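Local coordinates for protein HcgC (Methanococcus maripaludis S2, PDB 5O4J) that probably catalyses the SAM-dependent C-methylation of a pyridinol precursor during biosynthesis of the iron-guanylylpyridinol (FeGP) cofactor of [Fe]-hydrogenase, at residues S53-A58 and I80-G85; V68-I73 and I86-L91. All coordinates share one frame; numbering follows the deposited sequence.

Contact 1 of 2, residues S53-A58 and I80-G85. With SAH (S-adenosyl-L-homocysteine), chain E.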
loop_
_atom_site.group_PDB
_atom_site.type_symbol
_atom_site.label_atom_id
_atom_site.label_comp_id
_atom_site.label_asym_id
_atom_site.label_seq_id
_atom_site.Cartn_x
_atom_site.Cartn_y
_atom_site.Cartn_z
ATOM N N SER A 53 6.243 23.745 -14.600
ATOM C CA SER A 53 5.229 23.861 -15.650
ATOM C C SER A 53 5.139 25.259 -16.244
ATOM O O SER A 53 4.499 25.429 -17.294
ATOM C CB SER A 53 3.843 23.456 -15.128
ATOM O OG SER A 53 3.851 23.126 -13.753
ATOM N N GLY A 54 5.725 26.265 -15.587
ATOM C CA GLY A 54 5.582 27.636 -16.051
ATOM C C GLY A 54 6.050 27.848 -17.481
ATOM O O GLY A 54 5.415 28.573 -18.247
ATOM N N SER A 55 7.185 27.251 -17.844
ATOM C CA SER A 55 7.747 27.444 -19.175
ATOM C C SER A 55 6.733 27.088 -20.260
ATOM O O SER A 55 6.491 27.872 -21.192
ATOM C CB SER A 55 9.033 26.616 -19.313
ATOM O OG SER A 55 9.574 26.735 -20.608
ATOM N N TYR A 56 6.127 25.903 -20.161
ATOM C CA TYR A 56 5.168 25.492 -21.181
ATOM C C TYR A 56 3.860 26.262 -21.065
ATOM O O TYR A 56 3.247 26.614 -22.080
ATOM C CB TYR A 56 4.884 23.995 -21.103
ATOM C CG TYR A 56 3.924 23.619 -22.198
ATOM C CD1 TYR A 56 4.337 23.589 -23.518
ATOM C CD2 TYR A 56 2.593 23.349 -21.923
ATOM C CE1 TYR A 56 3.455 23.281 -24.536
ATOM C CE2 TYR A 56 1.703 23.037 -22.936
ATOM C CZ TYR A 56 2.141 23.001 -24.240
ATOM O OH TYR A 56 1.264 22.694 -25.259
ATOM N N ILE A 57 3.404 26.521 -19.845
ATOM C CA ILE A 57 2.166 27.279 -19.682
ATOM C C ILE A 57 2.298 28.646 -20.341
ATOM O O ILE A 57 1.399 29.102 -21.058
ATOM C CB ILE A 57 1.793 27.381 -18.195
ATOM C CG1 ILE A 57 1.254 26.036 -17.725
ATOM C CG2 ILE A 57 0.772 28.493 -17.952
ATOM C CD1 ILE A 57 1.076 25.919 -16.237
ATOM N N ALA A 58 3.425 29.318 -20.109
ATOM C CA ALA A 58 3.659 30.600 -20.764
ATOM C C ALA A 58 3.655 30.452 -22.281
ATOM O O ALA A 58 3.065 31.274 -22.992
ATOM C CB ALA A 58 4.984 31.194 -20.289
ATOM N N ILE A 80 15.439 27.862 -18.899
ATOM C CA ILE A 80 14.386 26.853 -18.986
ATOM C C ILE A 80 13.266 27.234 -19.952
ATOM O O ILE A 80 12.285 26.486 -20.067
ATOM C CB ILE A 80 13.823 26.518 -17.586
ATOM C CG1 ILE A 80 13.300 25.074 -17.560
ATOM C CG2 ILE A 80 12.706 27.476 -17.157
ATOM C CD1 ILE A 80 13.159 24.492 -16.156
ATOM N N LEU A 81 13.354 28.379 -20.625
ATOM C CA LEU A 81 12.336 28.717 -21.615
ATOM C C LEU A 81 12.583 27.992 -22.935
ATOM O O LEU A 81 13.721 27.696 -23.310
ATOM C CB LEU A 81 12.285 30.224 -21.872
ATOM C CG LEU A 81 12.116 31.142 -20.660
ATOM C CD1 LEU A 81 11.885 32.568 -21.136
ATOM C CD2 LEU A 81 11.006 30.676 -19.737
ATOM N N PHE A 82 11.487 27.713 -23.645
ATOM C CA PHE A 82 11.574 26.970 -24.901
ATOM C C PHE A 82 12.226 27.805 -25.997
ATOM O O PHE A 82 13.125 27.328 -26.699
ATOM C CB PHE A 82 10.183 26.513 -25.349
ATOM C CG PHE A 82 9.639 25.351 -24.567
ATOM C CD1 PHE A 82 8.838 25.562 -23.457
ATOM C CD2 PHE A 82 9.911 24.050 -24.952
ATOM C CE1 PHE A 82 8.329 24.498 -22.738
ATOM C CE2 PHE A 82 9.402 22.979 -24.238
ATOM C CZ PHE A 82 8.609 23.204 -23.128
ATOM N N ASN A 83 11.775 29.046 -26.175
ATOM C CA ASN A 83 12.301 29.894 -27.235
ATOM C C ASN A 83 12.168 31.356 -26.830
ATOM O O ASN A 83 11.765 31.687 -25.710
ATOM C CB ASN A 83 11.598 29.613 -28.570
ATOM C CG ASN A 83 10.101 29.846 -28.512
ATOM O OD1 ASN A 83 9.592 30.531 -27.624
ATOM N ND2 ASN A 83 9.383 29.272 -29.471
ATOM N N ASP A 84 12.501 32.235 -27.775
ATOM C CA ASP A 84 12.529 33.675 -27.565
ATOM C C ASP A 84 11.153 34.328 -27.598
ATOM O O ASP A 84 11.049 35.512 -27.258
ATOM C CB ASP A 84 13.426 34.330 -28.618
ATOM C CG ASP A 84 14.883 33.928 -28.475
ATOM O OD1 ASP A 84 15.364 33.828 -27.327
ATOM O OD2 ASP A 84 15.548 33.717 -29.512
ATOM N N GLY A 85 10.101 33.618 -28.012
ATOM C CA GLY A 85 8.792 34.247 -28.032
ATOM C C GLY A 85 8.288 34.644 -26.658
ATOM O O GLY A 85 7.353 35.446 -26.556
HETATM N N SAH E . 3.835 24.784 -8.951
HETATM C CA SAH E . 4.998 24.612 -9.873
HETATM C CB SAH E . 6.294 24.598 -9.063
HETATM C CG SAH E . 6.708 26.006 -8.642
HETATM S SD SAH E . 8.284 26.019 -7.825
HETATM C C SAH E . 4.908 23.332 -10.653
HETATM O O SAH E . 5.836 23.047 -11.450
HETATM O OXT SAH E . 3.922 22.608 -10.460
HETATM C "C5'" SAH E . 8.526 27.749 -7.554
HETATM C "C4'" SAH E . 9.007 28.493 -8.795
HETATM O "O4'" SAH E . 8.710 29.885 -8.632
HETATM C "C3'" SAH E . 10.513 28.408 -8.947
HETATM O "O3'" SAH E . 10.903 28.514 -10.326
HETATM C "C2'" SAH E . 10.968 29.599 -8.137
HETATM O "O2'" SAH E . 12.287 30.059 -8.448
HETATM C "C1'" SAH E . 9.924 30.630 -8.496
HETATM N N9 SAH E . 9.691 31.640 -7.452
HETATM C C8 SAH E . 9.654 31.434 -6.116
HETATM N N7 SAH E . 9.377 32.601 -5.482
HETATM C C5 SAH E . 9.217 33.545 -6.431
HETATM C C6 SAH E . 8.900 34.986 -6.453
HETATM N N6 SAH E . 8.700 35.655 -5.295
HETATM N N1 SAH E . 8.828 35.593 -7.654
HETATM C C2 SAH E . 9.017 34.938 -8.809
HETATM N N3 SAH E . 9.313 33.629 -8.869
HETATM C C4 SAH E . 9.420 32.906 -7.727
#
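Ser55 OG is gripped by one hydrogen bond across the contact: it donates to Ile80 O at 2.8 Å, in the carbonyl plane and on a lone pair. With OG anti to the backbone N (chi1 178°), the hydroxyl reaches from helix 54-60 to the backbone of loop 80-85. Phe82 crowds the same oxygen, bringing CD1 to 3.2 Å from Ser55 OG. Its ring, set with CG anti to the carbonyl carbon, turns an edge to the backbone, with Ser55 C and Tyr56 N lying in the ring plane, and brings CE1 to Tyr56 CB at 3.8 Å. CE1 also sits at the edge of the Tyr56 ring, the two aromatic side chains crossing obliquely. Nearby, Ser53 N donates to carboxylate O of S-adenosyl-L-homocysteine (3.3 Å, N-H...O angle 151°), and Ser53 OG is hydrogen-bonded to Thr177 OG1. This is the cofactor-binding turn after the first strand of a Rossmann-like sheet, where the helix start would probably favour the negative carboxylate. Helix 54-60 rests on helix 18-37 through Tyr56 and Ile57 and on strand 65-72 through Ala58, while loop 80-85 flanks it at Ser55 and Tyr56.

Contact 2 of 2, residues V68-I73 and I86-L91. With SAH (S-adenosyl-L-homocysteine), chain E.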
loop_
_atom_site.group_PDB
_atom_site.type_symbol
_atom_site.label_atom_id
_atom_site.label_comp_id
_atom_site.label_asym_id
_atom_site.label_seq_id
_atom_site.Cartn_x
_atom_site.Cartn_y
_atom_site.Cartn_z
ATOM N N VAL A 68 3.837 37.761 -23.680
ATOM C CA VAL A 68 3.883 36.852 -22.544
ATOM C C VAL A 68 5.233 37.019 -21.866
ATOM O O VAL A 68 6.276 36.884 -22.514
ATOM C CB VAL A 68 3.656 35.388 -22.954
ATOM C CG1 VAL A 68 3.738 34.477 -21.727
ATOM C CG2 VAL A 68 2.303 35.240 -23.633
ATOM N N ILE A 69 5.209 37.313 -20.572
ATOM C CA ILE A 69 6.412 37.497 -19.776
ATOM C C ILE A 69 6.430 36.459 -18.668
ATOM O O ILE A 69 5.444 36.305 -17.940
ATOM C CB ILE A 69 6.476 38.904 -19.171
ATOM C CG1 ILE A 69 6.378 39.964 -20.270
ATOM C CG2 ILE A 69 7.752 39.054 -18.358
ATOM C CD1 ILE A 69 5.964 41.312 -19.760
ATOM N N ILE A 70 7.552 35.762 -18.536
ATOM C CA ILE A 70 7.816 34.889 -17.399
ATOM C C ILE A 70 8.671 35.666 -16.414
ATOM O O ILE A 70 9.684 36.259 -16.800
ATOM C CB ILE A 70 8.530 33.597 -17.836
ATOM C CG1 ILE A 70 7.523 32.574 -18.373
ATOM C CG2 ILE A 70 9.366 33.007 -16.679
ATOM C CD1 ILE A 70 7.044 31.548 -17.345
ATOM N N VAL A 71 8.282 35.646 -15.142
ATOM C CA VAL A 71 9.053 36.269 -14.079
ATOM C C VAL A 71 9.485 35.176 -13.124
ATOM O O VAL A 71 8.659 34.362 -12.698
ATOM C CB VAL A 71 8.260 37.354 -13.331
ATOM C CG1 VAL A 71 9.095 37.923 -12.174
ATOM C CG2 VAL A 71 7.825 38.447 -14.289
ATOM N N ASP A 72 10.776 35.151 -12.799
ATOM C CA ASP A 72 11.269 34.232 -11.793
ATOM C C ASP A 72 12.303 34.930 -10.931
ATOM O O ASP A 72 13.096 35.738 -11.423
ATOM C CB ASP A 72 11.878 32.976 -12.403
ATOM C CG ASP A 72 11.840 31.803 -11.437
ATOM O OD1 ASP A 72 12.645 31.788 -10.484
ATOM O OD2 ASP A 72 10.960 30.932 -11.603
ATOM N N ILE A 73 12.273 34.612 -9.638
ATOM C CA ILE A 73 13.246 35.156 -8.702
ATOM C C ILE A 73 14.651 34.659 -9.007
ATOM O O ILE A 73 15.630 35.309 -8.631
ATOM C CB ILE A 73 12.808 34.819 -7.260
ATOM C CG1 ILE A 73 13.579 35.675 -6.249
ATOM C CG2 ILE A 73 12.984 33.329 -6.952
ATOM C CD1 ILE A 73 12.948 35.669 -4.870
ATOM N N ILE A 86 8.882 34.099 -25.600
ATOM C CA ILE A 86 8.560 34.464 -24.225
ATOM C C ILE A 86 9.659 35.369 -23.694
ATOM O O ILE A 86 10.844 35.045 -23.816
ATOM C CB ILE A 86 8.388 33.229 -23.320
ATOM C CG1 ILE A 86 7.237 32.350 -23.813
ATOM C CG2 ILE A 86 8.181 33.647 -21.865
ATOM C CD1 ILE A 86 7.290 30.950 -23.256
ATOM N N LYS A 87 9.268 36.503 -23.120
ATOM C CA LYS A 87 10.206 37.398 -22.456
ATOM C C LYS A 87 10.451 36.927 -21.025
ATOM O O LYS A 87 9.520 36.522 -20.326
ATOM C CB LYS A 87 9.646 38.827 -22.464
ATOM C CG LYS A 87 10.292 39.823 -21.497
ATOM C CD LYS A 87 11.703 40.216 -21.902
ATOM C CE LYS A 87 11.697 41.451 -22.794
ATOM N NZ LYS A 87 13.073 41.855 -23.200
ATOM N N PHE A 88 11.708 36.971 -20.590
ATOM C CA PHE A 88 12.061 36.613 -19.222
ATOM C C PHE A 88 12.492 37.852 -18.457
ATOM O O PHE A 88 13.283 38.659 -18.953
ATOM C CB PHE A 88 13.190 35.580 -19.172
ATOM C CG PHE A 88 13.550 35.138 -17.770
ATOM C CD1 PHE A 88 12.895 34.075 -17.177
ATOM C CD2 PHE A 88 14.547 35.780 -17.055
ATOM C CE1 PHE A 88 13.218 33.659 -15.899
ATOM C CE2 PHE A 88 14.874 35.379 -15.778
ATOM C CZ PHE A 88 14.211 34.310 -15.194
ATOM N N MET A 89 12.003 37.968 -17.227
ATOM C CA MET A 89 12.384 39.036 -16.315
ATOM C C MET A 89 12.667 38.411 -14.965
ATOM O O MET A 89 11.871 37.602 -14.486
ATOM C CB MET A 89 11.266 40.070 -16.148
ATOM C CG MET A 89 10.967 40.935 -17.342
ATOM S SD MET A 89 10.170 42.426 -16.727
ATOM C CE MET A 89 8.442 42.020 -16.791
ATOM N N ASP A 90 13.780 38.786 -14.340
ATOM C CA ASP A 90 13.937 38.366 -12.962
ATOM C C ASP A 90 13.117 39.289 -12.066
ATOM O O ASP A 90 12.678 40.371 -12.474
ATOM C CB ASP A 90 15.412 38.336 -12.543
ATOM C CG ASP A 90 16.089 39.690 -12.640
ATOM O OD1 ASP A 90 15.605 40.651 -12.011
ATOM O OD2 ASP A 90 17.125 39.783 -13.335
ATOM N N LEU A 91 12.869 38.821 -10.845
ATOM C CA LEU A 91 11.974 39.544 -9.951
ATOM C C LEU A 91 12.463 40.969 -9.723
ATOM O O LEU A 91 11.665 41.909 -9.683
ATOM C CB LEU A 91 11.840 38.784 -8.632
ATOM C CG LEU A 91 10.813 39.313 -7.634
ATOM C CD1 LEU A 91 9.423 39.339 -8.249
ATOM C CD2 LEU A 91 10.817 38.472 -6.374
HETATM N N SAH E . 3.835 24.784 -8.951
HETATM C CA SAH E . 4.998 24.612 -9.873
HETATM C CB SAH E . 6.294 24.598 -9.063
HETATM C CG SAH E . 6.708 26.006 -8.642
HETATM S SD SAH E . 8.284 26.019 -7.825
HETATM C C SAH E . 4.908 23.332 -10.653
HETATM O O SAH E . 5.836 23.047 -11.450
HETATM O OXT SAH E . 3.922 22.608 -10.460
HETATM C "C5'" SAH E . 8.526 27.749 -7.554
HETATM C "C4'" SAH E . 9.007 28.493 -8.795
HETATM O "O4'" SAH E . 8.710 29.885 -8.632
HETATM C "C3'" SAH E . 10.513 28.408 -8.947
HETATM O "O3'" SAH E . 10.903 28.514 -10.326
HETATM C "C2'" SAH E . 10.968 29.599 -8.137
HETATM O "O2'" SAH E . 12.287 30.059 -8.448
HETATM C "C1'" SAH E . 9.924 30.630 -8.496
HETATM N N9 SAH E . 9.691 31.640 -7.452
HETATM C C8 SAH E . 9.654 31.434 -6.116
HETATM N N7 SAH E . 9.377 32.601 -5.482
HETATM C C5 SAH E . 9.217 33.545 -6.431
HETATM C C6 SAH E . 8.900 34.986 -6.453
HETATM N N6 SAH E . 8.700 35.655 -5.295
HETATM N N1 SAH E . 8.828 35.593 -7.654
HETATM C C2 SAH E . 9.017 34.938 -8.809
HETATM N N3 SAH E . 9.313 33.629 -8.869
HETATM C C4 SAH E . 9.420 32.906 -7.727
#
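Phe88 lies obliquely across two side chains of the neighbouring strand: its CD1 meets Ile70 CG2 at 3.7 Å, and its CE1 meets Asp72 CB at 3.8 Å. With CG anti to the backbone N (chi1 -178°), the ring is swung toward strand 68-72. On the other sheet face Met89 crosses Ile69 obliquely, and the bend at chi3 (-91°) brings Met89 CE to 3.4 Å from Ile69 CG2, tighter than normal van der Waals contact. Lys87 runs its CB and CG alongside Ile69 CG1, pointing the same way. Ile86 crosses Ile70 obliquely, CG2 against CG1, while Ile73 and Leu91 lie side by side at the far end, with Ile73 CD1 3.8 Å from Leu91 CD2.

Between these two layers of side chains the strands pair in parallel, with Lys87 N, Ile70 N, Met89 N and Asp72 N each donating across in turn, the bond from Ile70 N to Lys87 O being the shortest at 2.8 Å. The bond from Leu91 N to Asp72 O is weak, at the point where strand 87-90 gives way to helix 91-99. There Asp90 is the N-cap, its OD1 accepting from Lys93 N.

Asp72 binds both ribose hydroxyls: OD1 accepts from O2' and OD2 from O3' of S-adenosyl-L-homocysteine, each at 2.7 Å. An acidic residue gripping the ribose from the end of the second strand is the familiar Rossmann arrangement. Gln74 N also donates to OD1 and Ala50 N to OD2, so backbone groups set the carboxylate's position. Ile73 CB touches the adenine at C4 and C5, and Leu91 CD2 reaches N6 at 3.7 Å. Four donors on one carboxylate would favour its ionised form, so a probably ionised carboxylate holds the ribose, while Ile73 and Leu91 give the adenine van der Waals contact.

Both contacts hold S-adenosyl-L-homocysteine, but at different parts: contact 1 at the carboxylate, contact 2 at the ribose and adenine. Contact 1 is the smaller, a helix start against an irregular loop, with one side-chain hydrogen bond between its segments and an aromatic pair toward the exposed side. Contact 2 belongs to the sheet: backbone bonds and mostly buried aliphatic side chains carry it, though exposed Lys87 and Ile73 lie at its margins. They share one packing layer, in which Ala58 CB touches Ile70 CG1 at 3.5 Å and Ile86 CD1 at 3.8 Å. Along the chain their segments alternate, loop 80-85 leading straight into 86-91.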